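Local coordinates for protein putative hydrolase (Burkholderia cenocepacia, PDB 4X00) that is a putative hydrolase of the alpha/beta hydrolase fold, thought to act as an aryl esterase, at residues D161-T164 against H165-E169. Sequence-based numbering, arbitrary orientation.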
ATOM      1  N   ASP A 161       5.669  10.841  24.093  1.00 10.14           N
ATOM      2  CA  ASP A 161       6.860  11.690  24.147  1.00  9.44           C
ATOM      3  C   ASP A 161       7.329  12.056  22.755  1.00  9.07           C
ATOM      4  O   ASP A 161       7.552  11.167  21.932  1.00  9.24           O
ATOM      5  CB  ASP A 161       8.001  10.980  24.878  1.00  9.96           C
ATOM      6  CG  ASP A 161       9.257  11.795  24.886  1.00 10.65           C
ATOM      7  OD1 ASP A 161       9.232  12.874  25.533  1.00 12.15           O
ATOM      8  OD2 ASP A 161      10.274  11.362  24.275  1.00 11.15           O
ATOM      9  N   LEU A 162       7.517  13.336  22.483  1.00  8.99           N
ATOM     10  CA  LEU A 162       7.798  13.785  21.131  1.00  8.35           C
ATOM     11  C   LEU A 162       9.093  13.218  20.529  1.00  8.13           C
ATOM     12  O   LEU A 162       9.067  12.677  19.422  1.00  8.07           O
ATOM     13  CB  LEU A 162       7.831  15.319  21.073  1.00  8.80           C
ATOM     14  CG  LEU A 162       8.079  15.867  19.656  1.00  8.75           C
ATOM     15  CD1 LEU A 162       7.002  15.382  18.677  1.00  9.01           C
ATOM     16  CD2 LEU A 162       8.101  17.409  19.661  1.00  8.87           C
ATOM     17  N   GLN A 163      10.212  13.320  21.237  1.00  8.40           N
ATOM     18  CA  GLN A 163      11.435  12.760  20.685  1.00  8.45           C
ATOM     19  C   GLN A 163      11.314  11.261  20.466  1.00  8.98           C
ATOM     20  O   GLN A 163      11.749  10.745  19.424  1.00  9.11           O
ATOM     21  CB  GLN A 163      12.641  13.043  21.574  1.00  9.60           C
ATOM     22  CG  GLN A 163      13.898  12.434  20.942  1.00 12.27           C
ATOM     23  CD  GLN A 163      15.161  12.836  21.617  1.00 15.39           C
ATOM     24  OE1 GLN A 163      15.180  13.736  22.466  1.00 16.92           O
ATOM     25  NE2 GLN A 163      16.255  12.168  21.242  1.00 17.01           N
ATOM     26  N   THR A 164      10.728  10.552  21.417  1.00  8.90           N
ATOM     27  CA  THR A 164      10.609   9.097  21.296  1.00  9.09           C
ATOM     28  C   THR A 164       9.784   8.747  20.067  1.00  8.37           C
ATOM     29  O   THR A 164      10.123   7.827  19.313  1.00  8.88           O
ATOM     30  CB  THR A 164       9.943   8.498  22.531  1.00 10.88           C
ATOM     31  OG1 THR A 164      10.710   8.823  23.693  1.00 12.07           O
ATOM     32  CG2 THR A 164       9.811   6.998  22.448  1.00 11.15           C
ATOM     33  N   HIS A 165       8.686   9.479  19.868  1.00  8.31           N
ATOM     34  CA  HIS A 165       7.809   9.243  18.723  1.00  8.43           C
ATOM     35  C   HIS A 165       8.549   9.451  17.402  1.00  7.78           C
ATOM     36  O   HIS A 165       8.456   8.632  16.473  1.00  7.77           O
ATOM     37  CB  HIS A 165       6.615  10.187  18.818  1.00  8.14           C
ATOM     38  CG  HIS A 165       5.469   9.805  17.932  1.00  8.65           C
ATOM     39  ND1 HIS A 165       4.261   9.358  18.435  1.00  8.76           N
ATOM     40  CD2 HIS A 165       5.325   9.851  16.583  1.00  9.47           C
ATOM     41  CE1 HIS A 165       3.428   9.126  17.427  1.00  9.60           C
ATOM     42  NE2 HIS A 165       4.052   9.421  16.296  1.00  9.51           N
ATOM     43  N   LEU A 166       9.255  10.568  17.292  1.00  7.65           N
ATOM     44  CA  LEU A 166       9.998  10.841  16.058  1.00  8.03           C
ATOM     45  C   LEU A 166      11.145   9.832  15.863  1.00  8.01           C
ATOM     46  O   LEU A 166      11.350   9.328  14.745  1.00  8.22           O
ATOM     47  CB  LEU A 166      10.521  12.276  16.055  1.00  8.24           C
ATOM     48  CG  LEU A 166       9.403  13.328  16.115  1.00  8.19           C
ATOM     49  CD1 LEU A 166      10.058  14.721  16.098  1.00  9.54           C
ATOM     50  CD2 LEU A 166       8.410  13.208  14.933  1.00  9.07           C
ATOM     51  N   ASP A 167      11.876   9.496  16.920  1.00  7.87           N
ATOM     52  CA  ASP A 167      12.930   8.494  16.815  1.00  8.52           C
ATOM     53  C   ASP A 167      12.330   7.155  16.365  1.00  8.46           C
ATOM     54  O   ASP A 167      12.935   6.431  15.559  1.00  9.53           O
ATOM     55  CB  ASP A 167      13.647   8.315  18.159  1.00  9.79           C
ATOM     56  CG  ASP A 167      14.588   9.458  18.498  1.00 11.50           C
ATOM     57  OD1 ASP A 167      14.912  10.308  17.637  1.00 12.25           O
ATOM     58  OD2 ASP A 167      15.039   9.484  19.671  1.00 12.89           O
ATOM     59  N   GLY A 168      11.163   6.799  16.897  1.00  8.18           N
ATOM     60  CA  GLY A 168      10.498   5.559  16.507  1.00  8.75           C
ATOM     61  C   GLY A 168      10.123   5.552  15.022  1.00  8.20           C
ATOM     62  O   GLY A 168      10.306   4.553  14.320  1.00  8.68           O
ATOM     63  N   GLU A 169       9.573   6.665  14.526  1.00  7.37           N
ATOM     64  CA  GLU A 169       9.249   6.748  13.111  1.00  6.85           C
ATOM     65  C   GLU A 169      10.501   6.617  12.261  1.00  7.21           C
ATOM     66  O   GLU A 169      10.442   5.979  11.198  1.00  8.31           O
ATOM     67  CB  GLU A 169       8.521   8.054  12.768  1.00  7.79           C
ATOM     68  CG  GLU A 169       7.151   8.172  13.390  1.00  8.46           C
ATOM     69  CD  GLU A 169       6.352   9.327  12.869  1.00 10.49           C
ATOM     70  OE1 GLU A 169       6.842  10.131  12.053  1.00 11.82           O
ATOM     71  OE2 GLU A 169       5.206   9.493  13.377  1.00 11.64           O
TER
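Asp161 O accepts from His165 N at 2.9 Å, the first backbone bond of helix 162-174, which with helix 198-204 belongs to the helical insertion between strands 132-136 and 222-227, consistent with the cap (lid) region of alpha/beta hydrolases. Asp161 is the N-cap; its short carboxylate can fold back onto the opening turn, where backbone N-H groups lack helical acceptors. OD2 takes Thr164 N at 3.0 Å, from above the carboxylate plane, and OG1 of the same threonine adds a second donor at 2.6 Å on the anti side. Leu162 CD1 lies 4.1 Å from Leu166 CD1, an apolar pair one turn apart, and Leu162 also touches Trp198. That tryptophan stacks on the flat ring of buried His165, whose two nitrogens are both satisfied, ND1 by Ala159 O and NE2 by Gln201 OE1. Gln163, long and flexible, has CG anti to the backbone N (chi1 -180°); its extended chain brings the amide across to Asp167, nearly perpendicular to the carboxylate, for a weak 3.3 Å bond from NE2 to Asp167 OD2. Asp167 OD1 has a stronger partner in Arg170. Beta-branched Thr164 keeps OG1 beside its own backbone N, facing the cap, while its O receives Gly168 N at 2.8 Å, tilted 25° from the carbonyl plane.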